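Local coordinates for (R)-specific secondary-alkylsulfatase (Pseudomonas sp., PDB 4AXH), which catalyses the zinc-dependent hydrolysis of (R)-secondary alkyl sulfates to (S)-secondary alcohols and sulfate, with strict inversion of configuration, at residues Asp408-Trp411 against Tyr412-Ser415; Tyr521-Gly524 against Ala525-Arg529. All coordinates share one frame; numbering follows the deposited sequence.

Contact 1: residues Asp408-Trp411 against Tyr412-Ser415; sequences DRKW and YLRS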
ATOM      1  N   ASP A 408       8.295 -19.241  17.221  1.00 31.21           N
ATOM      2  CA  ASP A 408       9.731 -19.210  16.924  1.00 30.73           C
ATOM      3  C   ASP A 408      10.350 -20.610  16.815  1.00 36.44           C
ATOM      4  O   ASP A 408      11.396 -20.783  16.163  1.00 35.88           O
ATOM      5  CB  ASP A 408      10.485 -18.341  17.943  1.00 32.23           C
ATOM      6  CG  ASP A 408      11.997 -18.232  17.744  1.00 40.75           C
ATOM      7  OD1 ASP A 408      12.438 -17.874  16.614  1.00 36.92           O
ATOM      8  OD2 ASP A 408      12.740 -18.490  18.715  1.00 58.13           O
ATOM      9  N   ARG A 409       9.686 -21.633  17.403  1.00 34.63           N
ATOM     10  CA  ARG A 409      10.195 -23.014  17.321  1.00 33.47           C
ATOM     11  C   ARG A 409       9.634 -23.863  16.157  1.00 34.91           C
ATOM     12  O   ARG A 409      10.075 -24.974  15.988  1.00 33.47           O
ATOM     13  CB  ARG A 409      10.171 -23.728  18.683  1.00 35.35           C
ATOM     14  CG  ARG A 409       8.800 -23.899  19.271  1.00 42.74           C
ATOM     15  CD  ARG A 409       8.830 -24.787  20.487  1.00 39.12           C
ATOM     16  NE  ARG A 409       7.508 -25.318  20.838  1.00 39.09           N
ATOM     17  CZ  ARG A 409       6.898 -26.314  20.192  1.00 44.68           C
ATOM     18  NH1 ARG A 409       7.451 -26.851  19.111  1.00 41.53           N
ATOM     19  NH2 ARG A 409       5.718 -26.755  20.601  1.00 21.32           N
ATOM     20  N   LYS A 410       8.702 -23.328  15.338  1.00 33.04           N
ATOM     21  CA  LYS A 410       8.124 -24.039  14.189  1.00 32.62           C
ATOM     22  C   LYS A 410       8.913 -23.827  12.881  1.00 37.69           C
ATOM     23  O   LYS A 410       9.175 -22.682  12.487  1.00 40.05           O
ATOM     24  CB  LYS A 410       6.644 -23.661  13.981  1.00 33.14           C
ATOM     25  CG  LYS A 410       5.770 -23.747  15.240  1.00 24.38           C
ATOM     26  CD  LYS A 410       5.847 -25.110  15.981  1.00 24.47           C
ATOM     27  CE  LYS A 410       5.089 -25.091  17.276  1.00 34.74           C
ATOM     28  NZ  LYS A 410       3.641 -25.313  17.081  1.00 44.96           N
ATOM     29  N   TRP A 411       9.300 -24.939  12.215  1.00 29.97           N
ATOM     30  CA  TRP A 411      10.060 -24.921  10.963  1.00 27.72           C
ATOM     31  C   TRP A 411       9.245 -24.243   9.839  1.00 31.95           C
ATOM     32  O   TRP A 411       9.778 -23.501   9.029  1.00 33.41           O
ATOM     33  CB  TRP A 411      10.423 -26.367  10.524  1.00 25.00           C
ATOM     34  CG  TRP A 411      11.631 -27.002  11.162  1.00 24.38           C
ATOM     35  CD1 TRP A 411      11.673 -28.187  11.853  1.00 27.04           C
ATOM     36  CD2 TRP A 411      12.986 -26.533  11.087  1.00 23.12           C
ATOM     37  NE1 TRP A 411      12.967 -28.465  12.234  1.00 25.24           N
ATOM     38  CE2 TRP A 411      13.785 -27.446  11.813  1.00 25.49           C
ATOM     39  CE3 TRP A 411      13.597 -25.398  10.515  1.00 24.06           C
ATOM     40  CZ2 TRP A 411      15.157 -27.283  11.949  1.00 24.52           C
ATOM     41  CZ3 TRP A 411      14.958 -25.229  10.667  1.00 25.29           C
ATOM     42  CH2 TRP A 411      15.725 -26.168  11.377  1.00 26.00           C
ATOM     43  N   TYR A 412       7.951 -24.512   9.802  1.00 26.19           N
ATOM     44  CA  TYR A 412       7.022 -24.027   8.801  1.00 23.39           C
ATOM     45  C   TYR A 412       6.597 -22.551   8.931  1.00 28.77           C
ATOM     46  O   TYR A 412       5.771 -22.066   8.143  1.00 30.88           O
ATOM     47  CB  TYR A 412       5.808 -24.966   8.767  1.00 23.38           C
ATOM     48  CG  TYR A 412       5.069 -25.152  10.082  1.00 22.09           C
ATOM     49  CD1 TYR A 412       4.058 -24.283  10.466  1.00 23.43           C
ATOM     50  CD2 TYR A 412       5.318 -26.246  10.886  1.00 22.06           C
ATOM     51  CE1 TYR A 412       3.340 -24.483  11.635  1.00 21.82           C
ATOM     52  CE2 TYR A 412       4.599 -26.464  12.052  1.00 22.38           C
ATOM     53  CZ  TYR A 412       3.608 -25.585  12.420  1.00 25.73           C
ATOM     54  OH  TYR A 412       2.928 -25.818  13.586  1.00 25.30           O
ATOM     55  N   LEU A 413       7.151 -21.835   9.917  1.00 23.21           N
ATOM     56  CA  LEU A 413       6.868 -20.421  10.187  1.00 20.85           C
ATOM     57  C   LEU A 413       8.097 -19.553   9.997  1.00 26.04           C
ATOM     58  O   LEU A 413       7.993 -18.336  10.128  1.00 29.23           O
ATOM     59  CB  LEU A 413       6.339 -20.296  11.624  1.00 20.44           C
ATOM     60  CG  LEU A 413       4.833 -20.142  11.869  1.00 23.55           C
ATOM     61  CD1 LEU A 413       3.950 -20.839  10.806  1.00 23.57           C
ATOM     62  CD2 LEU A 413       4.511 -20.597  13.208  1.00 18.66           C
ATOM     63  N   ARG A 414       9.257 -20.159   9.654  1.00 21.12           N
ATOM     64  CA  ARG A 414      10.526 -19.458   9.419  1.00 19.62           C
ATOM     65  C   ARG A 414      10.465 -18.538   8.201  1.00 27.70           C
ATOM     66  O   ARG A 414       9.679 -18.749   7.251  1.00 26.65           O
ATOM     67  CB  ARG A 414      11.711 -20.449   9.266  1.00 18.26           C
ATOM     68  CG  ARG A 414      11.891 -21.544  10.353  1.00 22.15           C
ATOM     69  CD  ARG A 414      12.139 -21.000  11.740  1.00 24.62           C
ATOM     70  NE  ARG A 414      13.305 -20.122  11.738  1.00 30.99           N
ATOM     71  CZ  ARG A 414      13.630 -19.291  12.713  1.00 35.60           C
ATOM     72  NH1 ARG A 414      12.856 -19.181  13.790  1.00 27.30           N
ATOM     73  NH2 ARG A 414      14.719 -18.542  12.612  1.00 23.86           N
ATOM     74  N   SER A 415      11.357 -17.534   8.204  1.00 28.65           N
ATOM     75  CA  SER A 415      11.488 -16.523   7.151  1.00 28.22           C
ATOM     76  C   SER A 415      12.270 -17.006   5.907  1.00 30.26           C
ATOM     77  O   SER A 415      13.319 -16.467   5.587  1.00 30.17           O
ATOM     78  CB  SER A 415      12.086 -15.259   7.739  1.00 31.12           C
ATOM     79  OG  SER A 415      11.209 -14.787   8.745  1.00 44.89           O
TER
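Arg-414 curls back over the turn to reach Asp-408. Its CB and CG lie by the carbonyl of Trp-411, CG at 3.2 Å from Trp-411 O; CD passes to the next carbonyl back, 3.5 Å from Lys-410 O. Bends at chi2 and chi3 (-56° at the latter) fold the chain this way and bring NH1 to Asp-408 OD1 at 3.1 Å. The resulting salt bridge is bent, with an N-H...O angle of 141°. OD1 sits in the guanidinium plane, whereas NH1 meets the carboxylate from above its plane, the two flat groups being turned 54° apart. NH2 has a second carboxylate partner, Glu-513, which helps to fix the rotation of the group. The backbone beneath is a short 3-10 turn in the loop between helices 393-400 and 420-431, closed by weak bonds from Leu-413 N to Lys-410 O and from Arg-414 N to Trp-411 O. Lys-410 runs alongside the Tyr-412 ring in the same direction, its CB over one face in a CH-pi contact, 4.0 Å from the centroid, and Leu-413 CD2 packs on the same CB at 3.8 Å. Asp-371 of helix 362-388 takes both polar ends, forming a salt bridge with Lys-410 NZ and a hydrogen bond with Tyr-412 OH. The Trp-411 indole meets Phe-54 edge-to-face and Arg-107 through a cation-pi contact.

Contact 2: residues Tyr521-Gly524 against Ala525-Arg529; sequences YMTG and AMELR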
ATOM      1  N   TYR A 521      21.077 -10.923  -2.639  1.00 37.39           N
ATOM      2  CA  TYR A 521      22.465 -10.579  -2.314  1.00 35.43           C
ATOM      3  C   TYR A 521      23.389 -11.210  -3.317  1.00 40.86           C
ATOM      4  O   TYR A 521      24.250 -10.507  -3.847  1.00 43.45           O
ATOM      5  CB  TYR A 521      22.848 -11.009  -0.897  1.00 35.24           C
ATOM      6  CG  TYR A 521      22.153 -10.255   0.219  1.00 37.44           C
ATOM      7  CD1 TYR A 521      22.139  -8.865   0.246  1.00 39.59           C
ATOM      8  CD2 TYR A 521      21.658 -10.926   1.333  1.00 37.87           C
ATOM      9  CE1 TYR A 521      21.549  -8.166   1.306  1.00 40.94           C
ATOM     10  CE2 TYR A 521      21.080 -10.240   2.402  1.00 38.03           C
ATOM     11  CZ  TYR A 521      21.024  -8.859   2.386  1.00 42.70           C
ATOM     12  OH  TYR A 521      20.443  -8.186   3.443  1.00 41.40           O
ATOM     13  N   MET A 522      23.171 -12.503  -3.638  1.00 36.14           N
ATOM     14  CA  MET A 522      23.952 -13.240  -4.642  1.00 36.82           C
ATOM     15  C   MET A 522      23.886 -12.611  -6.067  1.00 43.09           C
ATOM     16  O   MET A 522      24.925 -12.490  -6.724  1.00 42.94           O
ATOM     17  CB  MET A 522      23.565 -14.728  -4.654  1.00 39.01           C
ATOM     18  CG  MET A 522      24.606 -15.686  -4.023  1.00 42.45           C
ATOM     19  SD  MET A 522      25.440 -15.149  -2.488  1.00 46.85           S
ATOM     20  CE  MET A 522      25.751 -16.703  -1.745  1.00 42.91           C
ATOM     21  N   THR A 523      22.679 -12.179  -6.518  1.00 40.57           N
ATOM     22  CA  THR A 523      22.496 -11.531  -7.813  1.00 40.23           C
ATOM     23  C   THR A 523      23.213 -10.205  -7.767  1.00 43.46           C
ATOM     24  O   THR A 523      23.854  -9.831  -8.743  1.00 43.42           O
ATOM     25  CB  THR A 523      21.011 -11.435  -8.193  1.00 48.20           C
ATOM     26  OG1 THR A 523      20.421 -12.751  -8.146  1.00 44.30           O
ATOM     27  CG2 THR A 523      20.810 -10.832  -9.590  1.00 45.61           C
ATOM     28  N   GLY A 524      23.137  -9.554  -6.605  1.00 39.90           N
ATOM     29  CA  GLY A 524      23.796  -8.291  -6.290  1.00 39.78           C
ATOM     30  C   GLY A 524      25.308  -8.387  -6.382  1.00 44.40           C
ATOM     31  O   GLY A 524      25.936  -7.593  -7.083  1.00 44.37           O
ATOM     32  N   ALA A 525      25.896  -9.377  -5.694  1.00 41.38           N
ATOM     33  CA  ALA A 525      27.335  -9.624  -5.680  1.00 42.27           C
ATOM     34  C   ALA A 525      27.882  -9.926  -7.097  1.00 51.35           C
ATOM     35  O   ALA A 525      28.903  -9.363  -7.475  1.00 53.55           O
ATOM     36  CB  ALA A 525      27.664 -10.748  -4.720  1.00 42.61           C
ATOM     37  N   MET A 526      27.170 -10.748  -7.892  1.00 47.94           N
ATOM     38  CA  MET A 526      27.504 -11.080  -9.272  1.00 47.16           C
ATOM     39  C   MET A 526      27.554  -9.815 -10.154  1.00 49.71           C
ATOM     40  O   MET A 526      28.588  -9.549 -10.746  1.00 50.75           O
ATOM     41  CB  MET A 526      26.484 -12.084  -9.816  1.00 49.70           C
ATOM     42  CG  MET A 526      26.656 -12.443 -11.286  1.00 53.81           C
ATOM     43  SD  MET A 526      25.488 -13.759 -11.811  1.00 58.34           S
ATOM     44  CE  MET A 526      26.342 -15.147 -11.188  1.00 55.19           C
ATOM     45  N   GLU A 527      26.470  -9.032 -10.218  1.00 44.30           N
ATOM     46  CA  GLU A 527      26.414  -7.823 -11.055  1.00 43.54           C
ATOM     47  C   GLU A 527      27.401  -6.732 -10.639  1.00 50.96           C
ATOM     48  O   GLU A 527      27.837  -5.953 -11.492  1.00 52.46           O
ATOM     49  CB  GLU A 527      25.003  -7.237 -11.138  1.00 43.81           C
ATOM     50  CG  GLU A 527      23.948  -8.070 -11.856  1.00 39.95           C
ATOM     51  CD  GLU A 527      22.621  -7.351 -12.067  1.00 56.47           C
ATOM     52  OE1 GLU A 527      22.465  -6.199 -11.595  1.00 66.66           O
ATOM     53  OE2 GLU A 527      21.741  -7.927 -12.745  1.00 37.57           O
ATOM     54  N   LEU A 528      27.753  -6.666  -9.335  1.00 47.30           N
ATOM     55  CA  LEU A 528      28.711  -5.676  -8.822  1.00 45.63           C
ATOM     56  C   LEU A 528      30.074  -6.008  -9.375  1.00 53.21           C
ATOM     57  O   LEU A 528      30.818  -5.118  -9.767  1.00 54.86           O
ATOM     58  CB  LEU A 528      28.762  -5.705  -7.294  1.00 44.04           C
ATOM     59  CG  LEU A 528      27.759  -4.829  -6.586  1.00 45.88           C
ATOM     60  CD1 LEU A 528      27.617  -5.252  -5.129  1.00 45.26           C
ATOM     61  CD2 LEU A 528      28.105  -3.321  -6.738  1.00 42.68           C
ATOM     62  N   ARG A 529      30.376  -7.305  -9.437  1.00 50.15           N
ATOM     63  CA  ARG A 529      31.613  -7.839  -9.952  1.00 50.34           C
ATOM     64  C   ARG A 529      31.671  -7.755 -11.481  1.00 61.40           C
ATOM     65  O   ARG A 529      32.688  -7.334 -12.029  1.00 63.17           O
ATOM     66  CB  ARG A 529      31.784  -9.291  -9.490  1.00 44.77           C
ATOM     67  CG  ARG A 529      32.234  -9.396  -8.044  1.00 46.18           C
ATOM     68  CD  ARG A 529      31.949 -10.760  -7.468  1.00 52.51           C
ATOM     69  NE  ARG A 529      32.356 -10.831  -6.064  1.00 61.64           N
ATOM     70  CZ  ARG A 529      32.183 -11.890  -5.281  1.00 67.81           C
ATOM     71  NH1 ARG A 529      31.602 -12.988  -5.758  1.00 53.74           N
ATOM     72  NH2 ARG A 529      32.585 -11.862  -4.018  1.00 47.37           N
TER
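Tyr-521 O accepts the N-H of Ala-525 at 2.7 Å, while Ala-525 CB rests 3.5 Å from that same oxygen. The Tyr-521 side chain packs on Leu-508 and on Leu-442 of the second subunit. One residue on, Met-522 O takes Met-526 N at 3.1 Å and is also touched by Met-526 CB; the Met-522 side chain itself leads off to Tyr-510. These bonds belong to the regular i to i+4 series of the alpha-helix 515-529, which packs against helix 495-511 in the alkylsulfatase dimerisation region. Thr-523 O accepts Glu-527 N at 3.1 Å, and the Thr-523 hydroxyl OG1 is bonded one turn back to Asn-519 O. Glu-527 CG is 3.6 Å from Thr-523 O: with CG anti to the carbonyl carbon (chi1 -67°), the chain runs past this oxygen and continues extended. Its buried carboxylate is gripped at both oxygens, OE1 by the Tyr-231 hydroxyl and OE2 by a salt bridge to Arg-227, tying this helix to helix 222-233. Gly-524, having no side chain, presents backbone to Leu-528: its O accepts Leu-528 N at 3.0 Å, with CG and CD1 of the Leu-528 side chain beside the same oxygen.

How the contacts relate
Contact 1 precedes contact 2 along the chain, and both belong to the alkylsulfatase dimerisation region. Their centres are 28 Å apart and their nearest atoms about 10 Å apart, so they do not touch. Contact 1 folds the loop between helices 393-400 and 420-431, against helix 362-388, with the Arg-414 side chain about 9 Å from that of the sulfate-binding Tyr-417. Contact 2 is the end of helix 515-529, beside helix 222-233; the side chains of Thr-523 and the sulfate-binding Gln-232 are about 8 Å apart. Both therefore probably lie where the dimerisation region borders the catalytic metallo-beta-lactamase domain. Contact 2 alone reaches the second subunit.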